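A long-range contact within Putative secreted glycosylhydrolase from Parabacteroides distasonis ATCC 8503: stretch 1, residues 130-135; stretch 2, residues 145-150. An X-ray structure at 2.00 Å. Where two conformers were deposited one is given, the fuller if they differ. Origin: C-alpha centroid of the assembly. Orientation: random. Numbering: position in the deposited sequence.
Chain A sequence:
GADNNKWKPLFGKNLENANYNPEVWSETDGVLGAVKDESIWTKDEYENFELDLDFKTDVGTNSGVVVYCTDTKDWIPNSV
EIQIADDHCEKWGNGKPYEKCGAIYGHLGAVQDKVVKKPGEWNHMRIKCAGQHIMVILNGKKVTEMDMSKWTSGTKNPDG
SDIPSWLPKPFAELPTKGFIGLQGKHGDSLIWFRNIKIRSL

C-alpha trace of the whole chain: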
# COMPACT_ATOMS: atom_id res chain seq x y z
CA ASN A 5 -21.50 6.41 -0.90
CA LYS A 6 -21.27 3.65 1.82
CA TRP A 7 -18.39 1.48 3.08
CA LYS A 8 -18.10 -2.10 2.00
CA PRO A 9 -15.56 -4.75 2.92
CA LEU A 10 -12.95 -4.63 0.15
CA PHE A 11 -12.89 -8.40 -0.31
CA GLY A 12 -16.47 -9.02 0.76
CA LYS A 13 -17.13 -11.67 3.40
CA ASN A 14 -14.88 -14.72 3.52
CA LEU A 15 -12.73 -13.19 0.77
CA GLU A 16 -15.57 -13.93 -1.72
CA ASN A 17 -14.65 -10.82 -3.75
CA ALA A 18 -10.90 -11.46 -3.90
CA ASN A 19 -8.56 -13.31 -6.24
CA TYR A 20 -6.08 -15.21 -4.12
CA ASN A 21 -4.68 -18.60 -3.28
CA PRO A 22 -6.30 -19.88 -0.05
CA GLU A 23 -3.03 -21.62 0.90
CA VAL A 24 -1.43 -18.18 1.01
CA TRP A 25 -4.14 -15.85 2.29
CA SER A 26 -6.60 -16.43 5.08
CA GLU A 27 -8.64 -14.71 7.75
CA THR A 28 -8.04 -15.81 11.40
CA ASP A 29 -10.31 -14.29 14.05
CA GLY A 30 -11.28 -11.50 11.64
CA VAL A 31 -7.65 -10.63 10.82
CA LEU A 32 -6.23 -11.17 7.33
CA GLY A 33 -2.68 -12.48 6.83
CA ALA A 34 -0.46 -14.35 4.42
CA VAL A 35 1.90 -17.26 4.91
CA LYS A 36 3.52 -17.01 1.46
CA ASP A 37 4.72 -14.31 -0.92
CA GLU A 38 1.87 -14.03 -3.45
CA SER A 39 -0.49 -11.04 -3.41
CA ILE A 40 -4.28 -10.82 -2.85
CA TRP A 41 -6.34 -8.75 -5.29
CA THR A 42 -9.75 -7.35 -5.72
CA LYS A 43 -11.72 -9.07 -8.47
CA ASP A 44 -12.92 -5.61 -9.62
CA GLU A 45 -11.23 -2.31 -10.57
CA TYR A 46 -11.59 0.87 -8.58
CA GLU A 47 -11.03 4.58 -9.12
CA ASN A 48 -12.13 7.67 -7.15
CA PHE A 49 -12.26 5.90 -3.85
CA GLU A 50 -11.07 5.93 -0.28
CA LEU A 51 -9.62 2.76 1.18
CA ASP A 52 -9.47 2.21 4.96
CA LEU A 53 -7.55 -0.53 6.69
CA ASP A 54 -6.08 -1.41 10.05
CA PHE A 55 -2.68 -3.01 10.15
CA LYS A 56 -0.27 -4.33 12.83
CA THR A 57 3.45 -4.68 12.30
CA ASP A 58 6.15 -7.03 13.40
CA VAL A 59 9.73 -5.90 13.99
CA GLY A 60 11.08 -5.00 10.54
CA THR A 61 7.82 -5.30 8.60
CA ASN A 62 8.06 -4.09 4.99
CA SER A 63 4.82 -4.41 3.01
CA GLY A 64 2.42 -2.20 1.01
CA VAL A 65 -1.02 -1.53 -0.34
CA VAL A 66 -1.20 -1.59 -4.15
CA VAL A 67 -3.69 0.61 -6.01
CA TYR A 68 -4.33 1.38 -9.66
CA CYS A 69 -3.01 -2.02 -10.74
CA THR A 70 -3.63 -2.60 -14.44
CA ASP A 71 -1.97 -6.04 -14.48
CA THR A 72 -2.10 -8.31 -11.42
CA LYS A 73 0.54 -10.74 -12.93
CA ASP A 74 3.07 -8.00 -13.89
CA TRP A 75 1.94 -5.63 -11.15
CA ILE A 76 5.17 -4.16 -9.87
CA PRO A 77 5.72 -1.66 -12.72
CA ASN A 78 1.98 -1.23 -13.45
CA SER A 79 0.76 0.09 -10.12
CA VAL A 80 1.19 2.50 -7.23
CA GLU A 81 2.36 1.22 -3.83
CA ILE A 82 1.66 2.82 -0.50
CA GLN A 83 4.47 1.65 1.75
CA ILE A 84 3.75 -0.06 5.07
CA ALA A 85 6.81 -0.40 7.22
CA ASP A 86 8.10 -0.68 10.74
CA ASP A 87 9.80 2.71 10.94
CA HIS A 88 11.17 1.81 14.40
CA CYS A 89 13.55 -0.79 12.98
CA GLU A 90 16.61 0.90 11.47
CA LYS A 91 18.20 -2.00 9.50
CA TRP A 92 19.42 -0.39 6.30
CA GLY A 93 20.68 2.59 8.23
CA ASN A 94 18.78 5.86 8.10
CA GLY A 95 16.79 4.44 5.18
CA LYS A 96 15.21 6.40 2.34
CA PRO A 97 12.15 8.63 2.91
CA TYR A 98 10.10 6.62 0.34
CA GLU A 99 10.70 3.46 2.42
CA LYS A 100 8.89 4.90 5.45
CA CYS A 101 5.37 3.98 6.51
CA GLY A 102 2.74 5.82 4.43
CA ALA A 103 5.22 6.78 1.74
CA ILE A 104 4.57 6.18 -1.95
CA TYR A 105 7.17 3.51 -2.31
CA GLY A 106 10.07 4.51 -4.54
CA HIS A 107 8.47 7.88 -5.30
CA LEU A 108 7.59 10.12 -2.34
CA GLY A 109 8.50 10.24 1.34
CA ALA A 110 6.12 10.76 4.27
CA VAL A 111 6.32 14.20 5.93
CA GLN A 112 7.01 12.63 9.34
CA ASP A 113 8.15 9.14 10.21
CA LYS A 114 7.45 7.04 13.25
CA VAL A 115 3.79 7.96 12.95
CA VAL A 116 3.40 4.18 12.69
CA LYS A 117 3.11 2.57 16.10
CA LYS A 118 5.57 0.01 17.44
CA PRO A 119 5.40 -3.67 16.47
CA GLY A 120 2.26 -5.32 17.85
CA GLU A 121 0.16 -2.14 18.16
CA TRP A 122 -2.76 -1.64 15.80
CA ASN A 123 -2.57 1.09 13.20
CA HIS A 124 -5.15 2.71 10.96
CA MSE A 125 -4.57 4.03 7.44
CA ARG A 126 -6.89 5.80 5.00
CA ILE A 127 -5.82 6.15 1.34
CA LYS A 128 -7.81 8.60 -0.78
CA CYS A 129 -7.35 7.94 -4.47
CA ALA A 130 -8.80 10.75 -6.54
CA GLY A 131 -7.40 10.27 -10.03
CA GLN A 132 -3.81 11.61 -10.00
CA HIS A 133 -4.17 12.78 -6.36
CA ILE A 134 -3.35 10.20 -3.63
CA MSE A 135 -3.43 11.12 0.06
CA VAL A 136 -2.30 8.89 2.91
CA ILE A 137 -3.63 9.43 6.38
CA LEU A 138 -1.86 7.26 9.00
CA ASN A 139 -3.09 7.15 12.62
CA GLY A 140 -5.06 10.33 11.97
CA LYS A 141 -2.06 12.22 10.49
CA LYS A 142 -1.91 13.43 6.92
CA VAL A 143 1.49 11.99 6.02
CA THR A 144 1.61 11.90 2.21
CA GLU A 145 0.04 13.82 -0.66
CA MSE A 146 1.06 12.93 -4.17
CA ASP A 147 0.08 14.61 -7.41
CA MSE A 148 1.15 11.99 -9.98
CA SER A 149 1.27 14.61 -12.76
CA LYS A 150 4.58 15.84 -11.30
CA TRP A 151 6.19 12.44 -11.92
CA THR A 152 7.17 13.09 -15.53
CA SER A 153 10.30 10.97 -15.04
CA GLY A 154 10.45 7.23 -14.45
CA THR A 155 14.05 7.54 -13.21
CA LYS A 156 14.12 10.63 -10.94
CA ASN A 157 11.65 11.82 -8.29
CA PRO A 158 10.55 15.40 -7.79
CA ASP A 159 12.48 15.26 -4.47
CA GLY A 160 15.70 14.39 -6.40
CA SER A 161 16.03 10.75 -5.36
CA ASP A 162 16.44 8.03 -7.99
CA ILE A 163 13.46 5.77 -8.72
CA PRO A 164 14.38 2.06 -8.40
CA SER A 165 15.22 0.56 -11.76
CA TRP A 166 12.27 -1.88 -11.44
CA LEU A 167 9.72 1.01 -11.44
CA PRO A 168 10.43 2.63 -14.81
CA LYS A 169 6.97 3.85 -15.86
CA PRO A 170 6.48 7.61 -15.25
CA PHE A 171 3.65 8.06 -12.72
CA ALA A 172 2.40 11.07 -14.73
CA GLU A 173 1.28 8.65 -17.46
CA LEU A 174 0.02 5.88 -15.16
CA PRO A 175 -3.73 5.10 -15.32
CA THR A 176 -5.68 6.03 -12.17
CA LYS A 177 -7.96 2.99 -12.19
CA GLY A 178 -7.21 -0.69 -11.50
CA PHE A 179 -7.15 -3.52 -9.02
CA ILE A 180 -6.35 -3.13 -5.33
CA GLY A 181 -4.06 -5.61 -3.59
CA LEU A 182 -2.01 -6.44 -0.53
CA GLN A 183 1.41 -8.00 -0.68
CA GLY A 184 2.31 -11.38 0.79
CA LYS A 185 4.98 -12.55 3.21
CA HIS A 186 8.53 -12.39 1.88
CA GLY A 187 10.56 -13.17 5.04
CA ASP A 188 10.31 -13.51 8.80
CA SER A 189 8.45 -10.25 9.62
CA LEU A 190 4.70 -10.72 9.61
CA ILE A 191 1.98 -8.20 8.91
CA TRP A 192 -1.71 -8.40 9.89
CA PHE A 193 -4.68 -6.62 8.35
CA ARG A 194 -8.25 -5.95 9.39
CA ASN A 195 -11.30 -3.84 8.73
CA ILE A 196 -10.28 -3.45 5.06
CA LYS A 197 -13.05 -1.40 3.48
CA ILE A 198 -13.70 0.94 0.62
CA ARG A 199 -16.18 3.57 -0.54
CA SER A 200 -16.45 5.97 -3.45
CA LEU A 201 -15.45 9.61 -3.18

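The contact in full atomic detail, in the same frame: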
# COMPACT_ATOMS: atom_id res chain seq x y z
N ALA A 130 -7.96 9.89 -5.75
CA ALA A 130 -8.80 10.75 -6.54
C ALA A 130 -8.07 11.07 -7.84
O ALA A 130 -7.39 12.08 -7.95
CB ALA A 130 -9.16 12.05 -5.74
N GLY A 131 -8.22 10.18 -8.82
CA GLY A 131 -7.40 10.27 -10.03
C GLY A 131 -5.92 10.38 -9.70
O GLY A 131 -5.38 9.55 -8.96
N GLN A 132 -5.26 11.41 -10.22
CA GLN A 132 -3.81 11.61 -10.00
C GLN A 132 -3.42 12.06 -8.59
O GLN A 132 -2.22 12.14 -8.27
CB GLN A 132 -3.25 12.59 -11.03
CG GLN A 132 -3.06 11.94 -12.38
CD GLN A 132 -2.50 12.90 -13.40
OE1 GLN A 132 -2.86 14.06 -13.43
NE2 GLN A 132 -1.64 12.41 -14.26
N HIS A 133 -4.41 12.37 -7.75
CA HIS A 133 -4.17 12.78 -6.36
C HIS A 133 -4.41 11.63 -5.37
O HIS A 133 -5.54 11.09 -5.28
CB HIS A 133 -5.05 13.98 -6.02
CG HIS A 133 -4.80 15.14 -6.94
ND1 HIS A 133 -3.78 16.05 -6.74
CD2 HIS A 133 -5.40 15.49 -8.11
CE1 HIS A 133 -3.79 16.93 -7.73
NE2 HIS A 133 -4.76 16.61 -8.57
N ILE A 134 -3.34 11.23 -4.68
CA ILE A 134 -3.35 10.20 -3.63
C ILE A 134 -2.95 10.87 -2.32
O ILE A 134 -1.97 11.61 -2.28
CB ILE A 134 -2.38 9.03 -4.00
CG1 ILE A 134 -2.87 8.40 -5.31
CG2 ILE A 134 -2.31 7.94 -2.89
CD1 ILE A 134 -2.04 7.24 -5.84
N MSE A 135 -3.74 10.65 -1.28
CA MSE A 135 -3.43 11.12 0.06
C MSE A 135 -3.35 9.92 0.99
O MSE A 135 -4.15 8.98 0.88
CB MSE A 135 -4.51 12.09 0.55
CG MSE A 135 -4.47 12.36 2.03
SE MSE A 135 -5.87 13.60 2.60
CE MSE A 135 -5.29 15.21 1.62
N GLU A 145 0.94 13.24 0.35
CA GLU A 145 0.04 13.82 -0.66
C GLU A 145 0.80 13.87 -1.96
O GLU A 145 1.72 14.68 -2.12
CB GLU A 145 -0.39 15.24 -0.30
CG GLU A 145 -1.70 15.30 0.36
CD GLU A 145 -2.16 16.70 0.60
OE1 GLU A 145 -1.55 17.37 1.44
OE2 GLU A 145 -3.11 17.12 -0.06
N MSE A 146 0.40 13.03 -2.90
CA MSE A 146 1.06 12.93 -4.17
C MSE A 146 0.14 13.48 -5.23
O MSE A 146 -1.02 13.07 -5.33
CB MSE A 146 1.32 11.47 -4.52
CG MSE A 146 1.80 11.29 -5.96
SE MSE A 146 2.54 9.54 -6.32
CE MSE A 146 4.31 9.77 -5.80
N ASP A 147 0.68 14.34 -6.08
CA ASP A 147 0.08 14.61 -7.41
C ASP A 147 0.94 13.94 -8.48
O ASP A 147 1.95 14.48 -8.88
CB ASP A 147 -0.03 16.13 -7.66
CG ASP A 147 -0.67 16.47 -9.03
OD1 ASP A 147 -0.79 15.62 -9.94
OD2 ASP A 147 -0.98 17.66 -9.20
N MSE A 148 0.45 12.82 -9.00
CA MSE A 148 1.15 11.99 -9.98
C MSE A 148 1.57 12.71 -11.25
O MSE A 148 2.50 12.25 -11.94
CB MSE A 148 0.30 10.75 -10.34
CG MSE A 148 -0.00 9.88 -9.17
SE MSE A 148 -1.26 8.51 -9.52
CE MSE A 148 -0.20 7.39 -10.72
N SER A 149 0.94 13.84 -11.55
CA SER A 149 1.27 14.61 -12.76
C SER A 149 2.66 15.20 -12.69
O SER A 149 3.24 15.45 -13.72
CB SER A 149 0.23 15.70 -13.08
OG SER A 149 0.20 16.66 -12.08
N LYS A 150 3.21 15.35 -11.48
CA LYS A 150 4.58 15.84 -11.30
C LYS A 150 5.61 14.80 -11.66
O LYS A 150 6.77 15.13 -11.89
CB LYS A 150 4.84 16.27 -9.86
CG LYS A 150 3.98 17.44 -9.38
CD LYS A 150 4.13 17.68 -7.85
CE LYS A 150 5.46 18.37 -7.48
NZ LYS A 150 5.89 17.93 -6.10

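Two neighbouring strands of one sheet, 133-135 and 145-147, run antiparallel, and their backbones supply the main polar links between the stretches. Ile 134 and Met 146 form the hydrogen-bonded pair of the register: Ile 134 N donates to Met 146 O at 3.0 Å, and Met 146 N donates to Ile 134 O at 2.8 Å. A third bond, from Met 148 N to Gln 132 O at 2.9 Å and almost linear, extends the ladder past the last strand residue, Asp 147. At the non-hydrogen-bonded pairs flanking Ile 134 and Met 146 the chains draw closer, and alpha carbons lean on carbonyl oxygens: His 133 CA lies 3.3 Å from Met 146 O, and Glu 145 CA lies 3.4 Å from Ile 134 O. These CA-H...O contacts are weaker than the N-H bonds but fill the gaps between them.

On the sheet face that carries Ile 134 and Met 146, the contact is apolar and both residues are buried. Their side chains start side by side, with Ile 134 CB 4.5 Å from Met 146 CB, although the end of Met 146 leads away from the other stretch. Ile 134, in an extended m,t rotamer, also reaches Met 148, its CD1 lying 4.0 Å from Met 148 SE. A beta-branched residue suits a strand, while the long, flexible methionines, here selenomethionines, can adapt to the shape of a packed interior.

The opposite face, with His 133, Met 135, Glu 145 and Asp 147, is more open, and polar groups are accommodated there. The His 133 ring approaches Asp 147 obliquely, His 133 CE1 lying 3.3 Å from Asp 147 OD2, a contact through a ring carbon. Farther along, the terminal methyl of Met 135 rests against the Glu 145 carboxylate, Met 135 CE lying 3.4 Å from Glu 145 OE2, a van der Waals contact, while Glu 145 OE1 is hydrogen-bonded elsewhere in the structure.

Tight local structure shapes the ends of both stretches. A type II' turn from Ala 130 to His 133 leads into the first strand, closed by His 133 N donating to Ala 130 O at 3.0 Å. Gly 131 suits this turn because its positive phi is easily adopted without a side chain. In the second stretch, Asp 147 OD1 accepts from Ser 149 N at 3.0 Å and from Ser 149 OG at 2.6 Å, so a short acidic side chain secures the start of the 3-10 segment. Gln 132 packs beside this corner, its OE1 3.5 Å from Ser 149 CB. Altogether the contact buries 463 Å², summed over both sides.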